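Local coordinates for protein lovastatin nonaketide synthase, polyketide synthase component (Aspergillus terreus, PDB 7CPX) that builds the nonaketide backbone of dihydromonacolin L from nine malonyl-CoA units, using NADPH and S-adenosyl-L-methionine, in the biosynthesis of the cholesterol-lowering compound lovastatin, at residues V1903-L1908 / D1921-E1926; K1869-H1874 / G1894-G1899. The protein carries 2 engineered substitutions. All blocks are in the same frame, centred on the assembly; numbering follows the deposited sequence.

Contact 1: residues V1903-L1908 / D1921-E1926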
# COMPACT_ATOMS: atom_id res chain seq x y z
N VAL A 1903 9.76 46.14 -47.77
CA VAL A 1903 9.43 47.10 -46.72
C VAL A 1903 9.33 46.38 -45.39
O VAL A 1903 8.52 45.45 -45.25
CB VAL A 1903 8.11 47.83 -47.04
CG1 VAL A 1903 7.76 48.81 -45.94
CG2 VAL A 1903 8.21 48.54 -48.38
N PRO A 1904 10.13 46.74 -44.38
CA PRO A 1904 9.95 46.13 -43.06
C PRO A 1904 8.64 46.58 -42.43
O PRO A 1904 8.22 47.73 -42.58
CB PRO A 1904 11.15 46.64 -42.26
CG PRO A 1904 12.15 47.06 -43.28
CD PRO A 1904 11.35 47.57 -44.44
N VAL A 1905 7.99 45.65 -41.72
CA VAL A 1905 6.74 45.93 -41.03
C VAL A 1905 6.63 45.01 -39.82
O VAL A 1905 7.36 44.02 -39.70
CB VAL A 1905 5.50 45.72 -41.95
CG1 VAL A 1905 5.61 46.59 -43.19
CG2 VAL A 1905 5.35 44.26 -42.32
N VAL A 1906 5.72 45.36 -38.92
CA VAL A 1906 5.41 44.57 -37.74
C VAL A 1906 3.90 44.38 -37.71
O VAL A 1906 3.14 45.34 -37.89
CB VAL A 1906 5.89 45.25 -36.45
CG1 VAL A 1906 5.47 44.45 -35.23
CG2 VAL A 1906 7.40 45.41 -36.48
N ALA A 1907 3.46 43.14 -37.48
CA ALA A 1907 2.05 42.79 -37.58
C ALA A 1907 1.68 41.79 -36.49
O ALA A 1907 2.54 41.25 -35.78
CB ALA A 1907 1.72 42.22 -38.96
N LEU A 1908 0.38 41.56 -36.37
CA LEU A 1908 -0.20 40.61 -35.43
C LEU A 1908 -0.72 39.42 -36.24
O LEU A 1908 -1.89 39.37 -36.61
CB LEU A 1908 -1.30 41.26 -34.60
CG LEU A 1908 -0.87 42.08 -33.39
CD1 LEU A 1908 0.29 42.99 -33.73
CD2 LEU A 1908 -2.04 42.89 -32.86
N ASP A 1921 -5.21 45.65 -41.20
CA ASP A 1921 -5.61 46.22 -39.92
C ASP A 1921 -4.71 45.77 -38.78
O ASP A 1921 -4.66 46.44 -37.75
CB ASP A 1921 -7.06 45.84 -39.62
CG ASP A 1921 -8.02 46.25 -40.72
OD1 ASP A 1921 -7.75 47.26 -41.40
OD2 ASP A 1921 -9.05 45.56 -40.90
N TYR A 1922 -4.01 44.65 -38.95
CA TYR A 1922 -3.14 44.10 -37.92
C TYR A 1922 -1.66 44.29 -38.26
O TYR A 1922 -0.81 43.53 -37.80
CB TYR A 1922 -3.43 42.61 -37.72
CG TYR A 1922 -4.87 42.31 -37.36
CD1 TYR A 1922 -5.30 42.35 -36.05
CD2 TYR A 1922 -5.79 41.97 -38.34
CE1 TYR A 1922 -6.61 42.07 -35.72
CE2 TYR A 1922 -7.10 41.68 -38.02
CZ TYR A 1922 -7.51 41.73 -36.71
OH TYR A 1922 -8.81 41.45 -36.39
N ILE A 1923 -1.35 45.31 -39.06
CA ILE A 1923 0.01 45.54 -39.53
C ILE A 1923 0.41 46.97 -39.22
O ILE A 1923 -0.36 47.91 -39.46
CB ILE A 1923 0.14 45.28 -41.04
CG1 ILE A 1923 -0.45 43.91 -41.39
CG2 ILE A 1923 1.60 45.36 -41.47
CD1 ILE A 1923 -0.35 43.56 -42.86
N TYR A 1924 1.61 47.15 -38.67
CA TYR A 1924 2.24 48.45 -38.52
C TYR A 1924 3.28 48.59 -39.63
O TYR A 1924 4.33 47.94 -39.58
CB TYR A 1924 2.87 48.60 -37.13
CG TYR A 1924 3.42 49.98 -36.86
CD1 TYR A 1924 2.57 51.05 -36.62
CD2 TYR A 1924 4.78 50.22 -36.84
CE1 TYR A 1924 3.06 52.31 -36.37
CE2 TYR A 1924 5.29 51.48 -36.59
CZ TYR A 1924 4.42 52.52 -36.36
OH TYR A 1924 4.92 53.78 -36.11
N THR A 1925 2.99 49.43 -40.61
CA THR A 1925 3.72 49.43 -41.87
C THR A 1925 4.98 50.30 -41.85
O THR A 1925 5.76 50.23 -42.80
CB THR A 1925 2.81 49.91 -43.01
OG1 THR A 1925 2.38 51.25 -42.75
CG2 THR A 1925 1.60 49.00 -43.14
N GLU A 1926 5.19 51.10 -40.81
CA GLU A 1926 6.35 51.98 -40.79
C GLU A 1926 7.64 51.17 -40.68
O GLU A 1926 7.73 50.22 -39.90
CB GLU A 1926 6.26 52.97 -39.63
CG GLU A 1926 7.33 54.04 -39.65
CD GLU A 1926 7.20 55.02 -38.50
OE1 GLU A 1926 6.27 54.85 -37.68
OE2 GLU A 1926 8.02 55.96 -38.42

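Contact 2: residues K1869-H1874 / G1894-G1899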
# COMPACT_ATOMS: atom_id res chain seq x y z
N LYS A 1869 -2.30 41.04 -46.58
CA LYS A 1869 -0.90 41.25 -46.91
C LYS A 1869 -0.08 40.02 -46.57
O LYS A 1869 -0.32 39.35 -45.56
CB LYS A 1869 -0.35 42.46 -46.15
CG LYS A 1869 -1.20 43.72 -46.27
CD LYS A 1869 -1.32 44.21 -47.70
CE LYS A 1869 0.01 44.68 -48.25
NZ LYS A 1869 -0.12 45.29 -49.60
N THR A 1870 0.90 39.73 -47.42
CA THR A 1870 1.83 38.62 -47.22
C THR A 1870 3.09 39.18 -46.59
O THR A 1870 3.78 40.01 -47.18
CB THR A 1870 2.14 37.92 -48.54
OG1 THR A 1870 0.92 37.40 -49.11
CG2 THR A 1870 3.12 36.78 -48.33
N ILE A 1871 3.39 38.71 -45.38
CA ILE A 1871 4.54 39.17 -44.61
C ILE A 1871 5.54 38.02 -44.57
O ILE A 1871 5.25 36.96 -44.01
CB ILE A 1871 4.14 39.61 -43.20
CG1 ILE A 1871 3.04 40.66 -43.27
CG2 ILE A 1871 5.36 40.15 -42.46
CD1 ILE A 1871 2.50 41.06 -41.91
N TYR A 1872 6.71 38.23 -45.15
CA TYR A 1872 7.82 37.28 -45.05
C TYR A 1872 8.54 37.58 -43.75
O TYR A 1872 9.30 38.55 -43.65
CB TYR A 1872 8.74 37.41 -46.26
CG TYR A 1872 8.03 37.23 -47.58
CD1 TYR A 1872 7.37 38.29 -48.18
CD2 TYR A 1872 8.03 36.01 -48.23
CE1 TYR A 1872 6.72 38.14 -49.38
CE2 TYR A 1872 7.38 35.85 -49.44
CZ TYR A 1872 6.73 36.92 -50.01
OH TYR A 1872 6.08 36.76 -51.22
N VAL A 1873 8.31 36.75 -42.74
CA VAL A 1873 8.71 37.06 -41.38
C VAL A 1873 10.20 36.79 -41.21
O VAL A 1873 10.69 35.70 -41.52
CB VAL A 1873 7.89 36.24 -40.37
CG1 VAL A 1873 8.27 36.60 -38.95
CG2 VAL A 1873 6.41 36.47 -40.60
N HIS A 1874 10.92 37.79 -40.70
CA HIS A 1874 12.30 37.63 -40.28
C HIS A 1874 12.39 37.29 -38.80
O HIS A 1874 13.19 36.44 -38.40
CB HIS A 1874 13.10 38.91 -40.55
CG HIS A 1874 13.27 39.23 -42.00
ND1 HIS A 1874 12.25 39.10 -42.92
CD2 HIS A 1874 14.34 39.67 -42.69
CE1 HIS A 1874 12.69 39.44 -44.11
NE2 HIS A 1874 13.95 39.79 -44.01
N GLY A 1894 8.89 41.57 -40.26
CA GLY A 1894 9.55 41.11 -41.46
C GLY A 1894 9.15 41.93 -42.67
O GLY A 1894 8.49 42.96 -42.57
N HIS A 1895 9.58 41.43 -43.83
CA HIS A 1895 9.42 42.15 -45.08
C HIS A 1895 8.01 42.00 -45.65
O HIS A 1895 7.30 41.04 -45.36
CB HIS A 1895 10.42 41.64 -46.11
CG HIS A 1895 11.84 42.02 -45.82
ND1 HIS A 1895 12.91 41.50 -46.52
CD2 HIS A 1895 12.37 42.88 -44.91
CE1 HIS A 1895 14.03 42.02 -46.05
NE2 HIS A 1895 13.73 42.86 -45.08
N VAL A 1896 7.62 42.98 -46.45
CA VAL A 1896 6.47 42.88 -47.34
C VAL A 1896 6.91 43.41 -48.70
O VAL A 1896 7.63 44.41 -48.78
CB VAL A 1896 5.25 43.66 -46.81
CG1 VAL A 1896 4.76 43.04 -45.52
CG2 VAL A 1896 5.57 45.13 -46.61
N GLN A 1897 6.48 42.74 -49.76
CA GLN A 1897 6.88 43.09 -51.11
C GLN A 1897 5.90 44.13 -51.66
O GLN A 1897 4.73 43.81 -51.93
CB GLN A 1897 6.93 41.85 -52.00
CG GLN A 1897 8.06 40.90 -51.66
CD GLN A 1897 8.14 39.73 -52.61
OE1 GLN A 1897 7.20 39.44 -53.35
NE2 GLN A 1897 9.28 39.04 -52.59
N GLU A 1898 6.38 45.35 -51.83
CA GLU A 1898 5.60 46.45 -52.40
C GLU A 1898 6.40 47.01 -53.57
O GLU A 1898 7.35 47.77 -53.38
CB GLU A 1898 5.31 47.52 -51.36
CG GLU A 1898 4.46 47.04 -50.19
CD GLU A 1898 3.05 46.66 -50.61
OE1 GLU A 1898 2.68 46.93 -51.77
OE2 GLU A 1898 2.32 46.10 -49.77
N GLY A 1899 6.02 46.64 -54.79
CA GLY A 1899 6.79 47.04 -55.96
C GLY A 1899 8.22 46.56 -55.89
O GLY A 1899 9.14 47.31 -56.23

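Contact 1: residues V1903-L1908 / D1921-E1926
V1906 and Y1924 face each other as an antiparallel hydrogen-bonded pair, an example of a short strand pinned by backbone hydrogen bonds and flanked by apolar side chains. The amide V1906 N reaches Y1924 O at 3.0 Å along a nearly straight line (173°). Y1924 N returns a bond to V1906 O, though its modelled length is too short to interpret. Two residues further along, L1908 N donates to Y1922 O at 2.7 Å, approaching almost along the C=O direction. V1905 and A1907 turn their backbone groups the other way, to strand 1887-1898, where V1905 pairs with G1894 and A1907 with V1892.

I1923 supplies the apolar side. With its CG1 anti to the carbonyl carbon and CG2 anti to the backbone N, the branches part: CG1 meets A1907 CB at 3.7 Å, while CG2 lies 3.9 Å from V1905 CB. At the far end, V1905 CG1 rests on T1925 CA, also at 3.7 Å. Y1924 sends its ring away from V1903-L1908, toward W2088 and V2092 of helix 2085-2095. E1926 OE1 takes a bond from Y1924 OH, again modelled too short to interpret, and a salt bridge from R2096 NH2. No side-chain hydrogen bond links the two segments; backbone hydrogen bonds set the register of the two strands, and the aliphatic packing beside them is less directional.

Contact 2: residues K1869-H1874 / G1894-G1899
Y1872 and H1895 are an antiparallel hydrogen-bonded pair, Y1872 N to H1895 O and H1895 N to Y1872 O, on strands whose directions differ by 143° and whose axes come within 4.6 Å. Y1872 O is shared: H1874 ND1 donates to it at 3.1 Å, arriving from the opposite face of the carbonyl plane to H1895 N. The oxygen lies in the plane of the H1874 ring, so this bond helps to fix the ring's rotation. Held this way, H1874 turns an edge to H1895, its NE2 over the centre of the other imidazole in an edge-to-face pair tilted to 52° between planes. R2133 also touches H1874. On the H1895 side of the sheet, the Y1872 ring runs obliquely past Q1897, whose CG comes 3.8 Å from Y1872 CE1.

This is a beta hairpin, strand 1869-1883 returning as 1887-1898, and at H1874 the first strand turns a corner. The beta-rich part, followed in the chain by a parallel five-strand sheet that includes 1964-1968, is consistent with the inactive enoylreductase-like part known in synthases of this family.

On the face opposite Y1872 and H1895, I1871 and V1896 lie side by side, with CG1 of each 3.7 Å from the other. Near the hairpin's open end K1869 NZ forms a salt bridge with E1898 OE2 at 2.6 Å, on that oxygen's syn side. Bends at chi2 and chi3 (-62° and -66°) shape the lysine chain, which crosses the glutamate at about a right angle.

Overall arrangement
The two contacts come in series along the chain, contact 2 closing before contact 1 opens, with centres about 9 Å apart. They belong to one mixed sheet, in which strand 1887-1898 lies between 1869-1883 and 1901-1909, and 1923-1924 pairs with the last of these. Neighbouring strands thus pass the chain from one contact to the other through the short link after 1898. The contacts also pack directly: I1871 CD1 reaches A1907 CB at 3.3 Å, and I1923 CD1 reaches K1869 CB. Local antiparallel pairings accumulate here into a continuous beta unit with a common apolar face, away from the annotated active sites and the NADP pocket.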